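Hypothetical protein XAC2396 (PDB 2G3W) is of unknown function, but has a compact fold built around a variation of the PD-(D/E)XK nuclease motif. Local coordinates at residues 6-12 with 25-31; 100-106 with 128-134; 141-147 with 167-171. One frame throughout, in Å; residues are numbered along the deposited sequence.

Interaction 1 of 3, residues 6-12 with 25-31; sequences TVRRAEL and HSLTLAQ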
loop_
_atom_site.group_PDB
_atom_site.type_symbol
_atom_site.label_atom_id
_atom_site.label_comp_id
_atom_site.label_asym_id
_atom_site.label_seq_id
_atom_site.Cartn_x
_atom_site.Cartn_y
_atom_site.Cartn_z
ATOM N N THR A 6 24.165 -9.701 23.923
ATOM C CA THR A 6 23.336 -9.733 25.131
ATOM C C THR A 6 21.940 -10.199 24.755
ATOM O O THR A 6 21.370 -9.739 23.745
ATOM C CB THR A 6 23.240 -8.350 25.851
ATOM O OG1 THR A 6 22.487 -7.448 25.060
ATOM C CG2 THR A 6 24.619 -7.717 26.095
ATOM N N VAL A 7 21.391 -11.083 25.583
ATOM C CA VAL A 7 20.098 -11.710 25.338
ATOM C C VAL A 7 18.975 -10.955 26.016
ATOM O O VAL A 7 19.046 -10.646 27.203
ATOM C CB VAL A 7 20.040 -13.170 25.865
ATOM C CG1 VAL A 7 18.723 -13.812 25.475
ATOM C CG2 VAL A 7 21.204 -13.989 25.353
ATOM N N ARG A 8 17.923 -10.695 25.256
ATOM C CA ARG A 8 16.754 -10.013 25.768
ATOM C C ARG A 8 15.549 -10.927 25.687
ATOM O O ARG A 8 15.446 -11.737 24.772
ATOM C CB ARG A 8 16.497 -8.749 24.948
ATOM C CG ARG A 8 17.775 -7.940 24.792
ATOM C CD ARG A 8 17.491 -6.504 24.703
ATOM N NE ARG A 8 18.684 -5.673 24.597
ATOM C CZ ARG A 8 19.014 -4.755 25.493
ATOM N NH1 ARG A 8 18.261 -4.577 26.579
ATOM N NH2 ARG A 8 20.087 -4.001 25.301
ATOM N N ARG A 9 14.636 -10.757 26.639
ATOM C CA ARG A 9 13.358 -11.438 26.622
ATOM C C ARG A 9 12.282 -10.475 26.143
ATOM O O ARG A 9 12.276 -9.297 26.503
ATOM C CB ARG A 9 13.001 -11.959 28.016
ATOM C CG ARG A 9 13.811 -13.160 28.522
ATOM C CD ARG A 9 13.201 -13.655 29.854
ATOM N NE ARG A 9 13.792 -14.891 30.383
ATOM C CZ ARG A 9 14.578 -14.957 31.455
ATOM N NH1 ARG A 9 14.895 -13.864 32.143
ATOM N NH2 ARG A 9 15.042 -16.134 31.857
ATOM N N ALA A 10 11.348 -10.983 25.347
ATOM C CA ALA A 10 10.227 -10.168 24.908
ATOM C C ALA A 10 8.959 -10.986 24.928
ATOM O O ALA A 10 8.907 -12.059 24.348
ATOM C CB ALA A 10 10.484 -9.624 23.527
ATOM N N GLU A 11 7.945 -10.486 25.623
ATOM C CA GLU A 11 6.625 -11.102 25.588
ATOM C C GLU A 11 5.717 -10.195 24.759
ATOM O O GLU A 11 5.600 -8.989 25.039
ATOM C CB GLU A 11 6.067 -11.293 26.989
ATOM C CG GLU A 11 7.060 -11.898 27.996
ATOM C CD GLU A 11 7.351 -13.396 27.776
ATOM O OE1 GLU A 11 6.413 -14.165 27.443
ATOM O OE2 GLU A 11 8.525 -13.804 27.960
ATOM N N LEU A 12 5.103 -10.769 23.728
ATOM C CA LEU A 12 4.209 -10.006 22.861
ATOM C C LEU A 12 2.781 -10.529 22.935
ATOM O O LEU A 12 2.521 -11.704 22.648
ATOM C CB LEU A 12 4.700 -10.043 21.404
ATOM C CG LEU A 12 6.135 -9.609 21.067
ATOM C CD1 LEU A 12 6.441 -9.820 19.594
ATOM C CD2 LEU A 12 6.357 -8.156 21.464
ATOM N N HIS A 25 3.371 -14.492 22.327
ATOM C CA HIS A 25 4.711 -14.949 21.980
ATOM C C HIS A 25 5.739 -14.613 23.051
ATOM O O HIS A 25 5.934 -13.448 23.392
ATOM C CB HIS A 25 5.159 -14.336 20.641
ATOM C CG HIS A 25 4.379 -14.836 19.475
ATOM N ND1 HIS A 25 4.744 -15.960 18.768
ATOM C CD2 HIS A 25 3.221 -14.401 18.924
ATOM C CE1 HIS A 25 3.868 -16.166 17.796
ATOM N NE2 HIS A 25 2.935 -15.232 17.871
ATOM N N SER A 26 6.384 -15.660 23.559
ATOM C CA SER A 26 7.505 -15.538 24.459
ATOM C C SER A 26 8.782 -15.642 23.648
ATOM O O SER A 26 9.127 -16.721 23.153
ATOM C CB SER A 26 7.447 -16.659 25.503
ATOM O OG SER A 26 8.432 -16.466 26.485
ATOM N N LEU A 27 9.475 -14.514 23.495
ATOM C CA LEU A 27 10.636 -14.448 22.631
ATOM C C LEU A 27 11.945 -14.195 23.384
ATOM O O LEU A 27 11.944 -13.620 24.466
ATOM C CB LEU A 27 10.444 -13.320 21.593
ATOM C CG LEU A 27 9.224 -13.450 20.672
ATOM C CD1 LEU A 27 9.229 -12.297 19.730
ATOM C CD2 LEU A 27 9.207 -14.763 19.900
ATOM N N THR A 28 13.037 -14.606 22.744
ATOM C CA THR A 28 14.405 -14.383 23.165
ATOM C C THR A 28 15.142 -13.841 21.962
ATOM O O THR A 28 15.008 -14.387 20.853
ATOM C CB THR A 28 14.999 -15.743 23.620
ATOM O OG1 THR A 28 14.686 -15.926 25.006
ATOM C CG2 THR A 28 16.504 -15.840 23.392
ATOM N N LEU A 29 15.867 -12.733 22.159
ATOM C CA LEU A 29 16.632 -12.083 21.092
ATOM C C LEU A 29 18.045 -11.866 21.538
ATOM O O LEU A 29 18.279 -11.260 22.594
ATOM C CB LEU A 29 16.025 -10.721 20.685
ATOM C CG LEU A 29 14.639 -10.643 20.069
ATOM C CD1 LEU A 29 13.617 -10.490 21.197
ATOM C CD2 LEU A 29 14.598 -9.436 19.124
ATOM N N ALA A 30 18.987 -12.398 20.763
ATOM C CA ALA A 30 20.405 -12.177 21.031
ATOM C C ALA A 30 20.774 -10.892 20.315
ATOM O O ALA A 30 20.696 -10.840 19.114
ATOM C CB ALA A 30 21.247 -13.327 20.497
ATOM N N GLN A 31 21.172 -9.861 21.044
ATOM C CA GLN A 31 21.580 -8.596 20.411
ATOM C C GLN A 31 23.075 -8.612 20.073
ATOM O O GLN A 31 23.919 -8.590 20.964
ATOM C CB GLN A 31 21.288 -7.402 21.315
ATOM C CG GLN A 31 21.629 -6.060 20.655
ATOM C CD GLN A 31 21.088 -4.866 21.430
ATOM O OE1 GLN A 31 20.512 -5.021 22.502
ATOM N NE2 GLN A 31 21.266 -3.667 20.877
HETATM O O HOH W 1 10.597 -14.861 26.609
#
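Arg-8 lays the side of its guanidinium group against the amide of Gln-31, two residues beyond its own strand partner Leu-29. NE and NH2 both donate to one atom, Gln-31 OE1, NE at 2.9 Å and nearly in line with the amide C=O. The oxygen sits at the guanidinium edge, in its plane, while the two flat groups are turned 49° apart, a side-on grip on a single acceptor. Gln-31 presents that oxygen because its chain runs extended, with CG anti to the backbone N (chi1 -177°); its NE2 is held by Glu-35 O and Asp-37 OD1.

The backbone beneath is an antiparallel beta hairpin of strands 6-16 and 21-31, in which hydrogen-bonded pairs such as Thr-6 with Gln-31 alternate with non-hydrogen-bonded ones such as Val-7 with Ala-30. On the face that carries Arg-8, Ala-10 CB meets Leu-29 CD1 at 4.0 Å. Further along, Leu-12 and Leu-27 cross at about a right angle and touch through their CD1 methyls, 3.7 Å apart. Helix 37-49 covers this face, Leu-44 reaching both Ala-10 and Leu-27.

On the face with Val-7, Glu-11, Ser-26 and Thr-28, Val-7 CG1 touches Thr-28 CG2 at 3.7 Å, and one water donates to Glu-11 OE2 (2.7 Å) and to Leu-27 O (2.8 Å) while accepting from Ser-26 OG.

The face under the helix thus mixes apolar contacts with a polar grip. With both donors converging on one oxygen and the amide nitrogen held as well, rotation of the Gln-31 amide is probably restricted, and the nearby Arg-8 charge would polarise its carbonyl.

Interaction 2 of 3, residues 100-106 with 128-134; sequences REAVVIG and NLRVIEL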
loop_
_atom_site.group_PDB
_atom_site.type_symbol
_atom_site.label_atom_id
_atom_site.label_comp_id
_atom_site.label_asym_id
_atom_site.label_seq_id
_atom_site.Cartn_x
_atom_site.Cartn_y
_atom_site.Cartn_z
ATOM N N ARG A 100 9.676 -17.930 -0.928
ATOM C CA ARG A 100 8.346 -17.750 -1.509
ATOM C C ARG A 100 7.956 -16.266 -1.490
ATOM O O ARG A 100 7.457 -15.734 -2.483
ATOM C CB ARG A 100 7.320 -18.596 -0.738
ATOM C CG ARG A 100 5.959 -18.843 -1.423
ATOM C CD ARG A 100 4.870 -19.384 -0.409
ATOM N NE ARG A 100 4.919 -18.642 0.867
ATOM C CZ ARG A 100 4.561 -17.362 1.034
ATOM N NH1 ARG A 100 4.062 -16.668 0.006
ATOM N NH2 ARG A 100 4.693 -16.777 2.232
ATOM N N GLU A 101 8.188 -15.626 -0.349
ATOM C CA GLU A 101 7.999 -14.192 -0.192
ATOM C C GLU A 101 9.256 -13.619 0.455
ATOM O O GLU A 101 9.783 -14.205 1.390
ATOM C CB GLU A 101 6.772 -13.873 0.684
ATOM C CG GLU A 101 6.504 -12.318 0.792
ATOM C CD GLU A 101 5.271 -11.933 1.658
ATOM O OE1 GLU A 101 4.228 -12.606 1.601
ATOM O OE2 GLU A 101 5.341 -10.921 2.385
ATOM N N ALA A 102 9.741 -12.490 -0.075
ATOM C CA ALA A 102 10.862 -11.775 0.503
ATOM C C ALA A 102 10.324 -10.457 0.989
ATOM O O ALA A 102 9.419 -9.887 0.350
ATOM C CB ALA A 102 11.965 -11.558 -0.540
ATOM N N VAL A 103 10.847 -9.985 2.117
ATOM C CA VAL A 103 10.457 -8.685 2.689
ATOM C C VAL A 103 11.709 -7.877 3.016
ATOM O O VAL A 103 12.649 -8.392 3.631
ATOM C CB VAL A 103 9.621 -8.890 3.996
ATOM C CG1 VAL A 103 9.037 -7.548 4.558
ATOM C CG2 VAL A 103 8.483 -9.947 3.757
ATOM N N VAL A 104 11.717 -6.613 2.612
ATOM C CA VAL A 104 12.704 -5.661 3.049
ATOM C C VAL A 104 11.972 -4.657 3.943
ATOM O O VAL A 104 10.952 -4.110 3.550
ATOM C CB VAL A 104 13.298 -4.934 1.819
ATOM C CG1 VAL A 104 14.246 -3.761 2.244
ATOM C CG2 VAL A 104 14.015 -5.904 0.979
ATOM N N ILE A 105 12.505 -4.408 5.143
ATOM C CA ILE A 105 11.918 -3.432 6.082
ATOM C C ILE A 105 12.945 -2.320 6.292
ATOM O O ILE A 105 13.933 -2.517 6.976
ATOM C CB ILE A 105 11.565 -4.119 7.410
ATOM C CG1 ILE A 105 10.517 -5.209 7.152
ATOM C CG2 ILE A 105 11.042 -3.083 8.493
ATOM C CD1 ILE A 105 10.075 -5.976 8.423
ATOM N N GLY A 106 12.773 -1.200 5.618
ATOM C CA GLY A 106 13.669 -0.057 5.812
ATOM C C GLY A 106 13.176 0.927 6.871
ATOM O O GLY A 106 11.979 0.992 7.159
ATOM N N ASN A 128 7.425 -11.296 -5.912
ATOM C CA ASN A 128 7.233 -11.932 -4.606
ATOM C C ASN A 128 7.918 -11.124 -3.520
ATOM O O ASN A 128 8.231 -11.623 -2.440
ATOM C CB ASN A 128 7.751 -13.372 -4.626
ATOM C CG ASN A 128 9.270 -13.464 -4.870
ATOM O OD1 ASN A 128 9.853 -12.645 -5.581
ATOM N ND2 ASN A 128 9.901 -14.488 -4.289
ATOM N N LEU A 129 8.142 -9.861 -3.820
ATOM C CA LEU A 129 8.827 -8.954 -2.919
ATOM C C LEU A 129 7.848 -8.019 -2.232
ATOM O O LEU A 129 6.946 -7.489 -2.864
ATOM C CB LEU A 129 9.841 -8.133 -3.726
ATOM C CG LEU A 129 10.601 -7.002 -3.014
ATOM C CD1 LEU A 129 11.404 -7.527 -1.841
ATOM C CD2 LEU A 129 11.529 -6.351 -4.056
ATOM N N ARG A 130 8.009 -7.853 -0.924
ATOM C CA ARG A 130 7.294 -6.840 -0.151
ATOM C C ARG A 130 8.307 -5.824 0.395
ATOM O O ARG A 130 9.297 -6.204 1.027
ATOM C CB ARG A 130 6.529 -7.524 1.016
ATOM C CG ARG A 130 5.758 -6.563 1.923
ATOM C CD ARG A 130 5.066 -7.361 3.090
ATOM N NE ARG A 130 4.065 -8.237 2.497
ATOM C CZ ARG A 130 2.850 -7.857 2.103
ATOM N NH1 ARG A 130 2.430 -6.597 2.243
ATOM N NH2 ARG A 130 2.064 -8.737 1.543
ATOM N N VAL A 131 8.105 -4.538 0.136
ATOM C CA VAL A 131 9.011 -3.531 0.659
ATOM C C VAL A 131 8.181 -2.626 1.531
ATOM O O VAL A 131 7.117 -2.128 1.110
ATOM C CB VAL A 131 9.740 -2.696 -0.461
ATOM C CG1 VAL A 131 10.636 -1.577 0.208
ATOM C CG2 VAL A 131 10.590 -3.609 -1.338
ATOM N N ILE A 132 8.615 -2.481 2.780
ATOM C CA ILE A 132 7.967 -1.536 3.679
ATOM C C ILE A 132 8.959 -0.534 4.270
ATOM O O ILE A 132 10.174 -0.817 4.392
ATOM C CB ILE A 132 7.144 -2.208 4.788
ATOM C CG1 ILE A 132 8.010 -2.775 5.861
ATOM C CG2 ILE A 132 6.128 -3.299 4.243
ATOM C CD1 ILE A 132 7.260 -2.855 7.145
ATOM N N GLU A 133 8.442 0.649 4.593
ATOM C CA GLU A 133 9.273 1.684 5.202
ATOM C C GLU A 133 8.618 2.135 6.503
ATOM O O GLU A 133 7.411 2.408 6.533
ATOM C CB GLU A 133 9.443 2.890 4.292
ATOM C CG GLU A 133 10.120 4.010 5.061
ATOM C CD GLU A 133 10.621 5.123 4.199
ATOM O OE1 GLU A 133 10.441 5.064 2.966
ATOM O OE2 GLU A 133 11.238 6.064 4.756
ATOM N N LEU A 134 9.437 2.207 7.551
ATOM C CA LEU A 134 9.020 2.725 8.843
ATOM C C LEU A 134 9.651 4.097 9.071
ATOM O O LEU A 134 10.809 4.306 8.744
ATOM C CB LEU A 134 9.508 1.781 9.930
ATOM C CG LEU A 134 9.218 0.297 9.720
ATOM C CD1 LEU A 134 9.868 -0.559 10.872
ATOM C CD2 LEU A 134 7.700 0.054 9.613
#
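Ile-105 and Ile-132 lie side by side and point the same way, as paired residues of two parallel neighbours in a beta-alpha-beta unit: strand 101-106, helix 110-123, strand 129-133. Their CG1 atoms meet at 3.7 Å. In Ile-132, CG1 lies between the backbone N and the carbonyl carbon (chi1 76°), which turns that branch toward Ile-105. Leu-134 crosses Ile-105 obliquely, its CD1 3.7 Å from Ile-105 CG2, and helix 37-49 packs over all three side chains.

On the same face, nearer the start of the strands, Val-103 runs alongside Arg-130, with CG2 of the valine 4.1 Å from CB of the arginine. The arginine chain bends at chi3 (-65°), bringing NE to Glu-101 in a salt bridge. Arg-130 NE donates to Glu-101 OE2 at 3.0 Å; the oxygen lies in the guanidinium plane, yet it is approached from above the carboxylate plane, the two planes being 47° apart. A single N-H thus makes the link.

On the opposite face, Val-104 CG2 leans obliquely on Leu-129 CD1 at 4.2 Å. Helix 89-98 covers Ala-102 and Leu-129, so helices pack on parts of both faces of the strand pair.

Alternating backbone bonds hold the register from Ala-102 N to Leu-134 N. Before the first of them, Asn-128 adds a bond from its side chain, whose ND2 also reaches Cys-96 O: ND2 donates to Arg-100 O over 3.3 Å, coming from above the carbonyl plane.

Interaction 3 of 3, residues 141-147 with 167-171; sequences ALGALIQ and HGSVT. With ACT (acetate ion), chain D.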
loop_
_atom_site.group_PDB
_atom_site.type_symbol
_atom_site.label_atom_id
_atom_site.label_comp_id
_atom_site.label_asym_id
_atom_site.label_seq_id
_atom_site.Cartn_x
_atom_site.Cartn_y
_atom_site.Cartn_z
ATOM N N ALA A 141 12.505 6.267 18.628
ATOM C CA ALA A 141 11.703 6.280 19.866
ATOM C C ALA A 141 11.465 4.858 20.371
ATOM O O ALA A 141 11.450 4.612 21.580
ATOM C CB ALA A 141 10.364 6.983 19.618
ATOM N N LEU A 142 11.274 3.910 19.450
ATOM C CA LEU A 142 11.034 2.514 19.863
ATOM C C LEU A 142 12.271 1.892 20.469
ATOM O O LEU A 142 12.180 1.159 21.438
ATOM C CB LEU A 142 10.486 1.667 18.724
ATOM C CG LEU A 142 9.971 0.254 18.984
ATOM C CD1 LEU A 142 8.814 0.161 20.033
ATOM C CD2 LEU A 142 9.540 -0.324 17.631
ATOM N N GLY A 143 13.431 2.207 19.902
ATOM C CA GLY A 143 14.694 1.758 20.457
ATOM C C GLY A 143 14.905 2.233 21.877
ATOM O O GLY A 143 15.596 1.590 22.647
ATOM N N ALA A 144 14.310 3.360 22.245
ATOM C CA ALA A 144 14.489 3.884 23.603
ATOM C C ALA A 144 13.669 3.106 24.629
ATOM O O ALA A 144 13.885 3.250 25.837
ATOM C CB ALA A 144 14.149 5.393 23.658
ATOM N N LEU A 145 12.739 2.275 24.154
ATOM C CA LEU A 145 11.899 1.485 25.065
ATOM C C LEU A 145 12.507 0.111 25.346
ATOM O O LEU A 145 11.895 -0.708 26.046
ATOM C CB LEU A 145 10.488 1.312 24.482
ATOM C CG LEU A 145 9.625 2.569 24.282
ATOM C CD1 LEU A 145 8.244 2.204 23.813
ATOM C CD2 LEU A 145 9.517 3.407 25.553
ATOM N N ILE A 146 13.701 -0.138 24.812
ATOM C CA ILE A 146 14.394 -1.410 25.008
ATOM C C ILE A 146 14.666 -1.695 26.516
ATOM O O ILE A 146 15.002 -0.806 27.285
ATOM C CB ILE A 146 15.682 -1.491 24.184
ATOM C CG1 ILE A 146 16.094 -2.954 23.945
ATOM C CG2 ILE A 146 16.822 -0.705 24.852
ATOM C CD1 ILE A 146 17.184 -3.053 22.898
ATOM N N GLN A 147 14.470 -2.945 26.912
ATOM C CA GLN A 147 14.793 -3.404 28.267
ATOM C C GLN A 147 15.304 -4.832 28.163
ATOM O O GLN A 147 15.196 -5.433 27.122
ATOM C CB GLN A 147 13.556 -3.359 29.159
ATOM C CG GLN A 147 12.913 -1.980 29.293
ATOM C CD GLN A 147 11.749 -1.998 30.248
ATOM O OE1 GLN A 147 11.700 -1.220 31.198
ATOM N NE2 GLN A 147 10.807 -2.903 30.015
ATOM N N HIS A 167 5.975 1.192 30.278
ATOM C CA HIS A 167 6.950 2.283 30.397
ATOM C C HIS A 167 7.018 3.258 29.203
ATOM O O HIS A 167 7.914 4.111 29.142
ATOM C CB HIS A 167 8.348 1.722 30.723
ATOM C CG HIS A 167 8.961 0.912 29.615
ATOM N ND1 HIS A 167 8.521 -0.355 29.283
ATOM C CD2 HIS A 167 9.992 1.182 28.778
ATOM C CE1 HIS A 167 9.239 -0.822 28.274
ATOM N NE2 HIS A 167 10.147 0.083 27.958
ATOM N N GLY A 168 6.088 3.139 28.261
ATOM C CA GLY A 168 6.114 3.978 27.056
ATOM C C GLY A 168 5.351 3.358 25.900
ATOM O O GLY A 168 4.983 2.179 25.943
ATOM N N SER A 169 5.100 4.161 24.868
ATOM C CA SER A 169 4.395 3.692 23.687
ATOM C C SER A 169 4.947 4.372 22.442
ATOM O O SER A 169 5.486 5.484 22.510
ATOM C CB SER A 169 2.890 3.946 23.822
ATOM O OG SER A 169 2.198 3.390 22.718
ATOM N N VAL A 170 4.846 3.668 21.321
ATOM C CA VAL A 170 5.152 4.198 19.988
ATOM C C VAL A 170 4.094 3.658 19.043
ATOM O O VAL A 170 3.808 2.453 19.061
ATOM C CB VAL A 170 6.544 3.733 19.485
ATOM C CG1 VAL A 170 6.823 4.239 18.029
ATOM C CG2 VAL A 170 7.650 4.167 20.446
ATOM N N THR A 171 3.517 4.555 18.236
ATOM C CA THR A 171 2.562 4.212 17.183
ATOM C C THR A 171 3.100 4.702 15.852
ATOM O O THR A 171 3.590 5.834 15.725
ATOM C CB THR A 171 1.139 4.833 17.424
ATOM O OG1 THR A 171 0.697 4.534 18.741
ATOM C CG2 THR A 171 0.105 4.285 16.449
HETATM C C ACT D . 7.628 -1.943 32.951
HETATM O O ACT D . 7.182 -2.816 33.737
HETATM O OXT ACT D . 7.666 -2.256 31.741
HETATM C CH3 ACT D . 8.096 -0.592 33.424
#
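With CG between its backbone N and carbonyl carbon (chi1 67°), His-167 lifts its imidazole toward the type I beta turn from Gly-143 to Ile-146, while Gln-147, its chain extended beyond CG, comes from the opposite direction to lie over the ring. That turn is the motif here, set against the start of strand 168-176 in the large mixed sheet. Amide and imidazole stack with their planes 18° apart; Gln-147 CD stands 3.4 Å above the ring plane, offset toward the rim. At the ring edge, His-167 NE2 donates to Leu-145 O at 2.7 Å, although the position of that oxygen is less certain. One ring is thus held at an edge and covered on a face by residues of the same segment.

Leu-145 also turns its side chain onto the strand: CD1 rests on Gly-168 C at 3.7 Å, and CD2 packs directly on the bare CA of Gly-168, 3.8 Å away.

Farther along the strand, Val-170 uses one branch. Its CG2 touches Leu-145 CD1 at 3.9 Å and Ala-141 CB at 4.0 Å, and lies against Leu-142 N at 3.8 Å; the Leu-142 side chain also contacts Met-41 of helix 37-49. At the other end, His-167 ND1 gives a weak hydrogen bond to OXT of an acetate ion, probably from the crystallisation liquor, 3.2 Å away.

One mixed sheet joins all three contacts, which follow one another along the chain without interleaving. Interaction 1 forms the hairpin at one border of that sheet; interaction 2 lies on the other side of the chain's centre, their centres about 23 Å apart. Interaction 3 is also about 23 Å from interaction 2, centre to centre, but is tied to it by sequence and sheet: helix 136-143 follows strand 129-133, which neighbours strand 168-176. Interactions 1 and 3, centres about 15 Å apart, touch through a probable, weak hydrogen bond from Arg-8 NH1 to Gln-147 O and packing of Ile-146. Helix 37-49 reaches residues of all three, consistent with the compact fold reported for YaeQ.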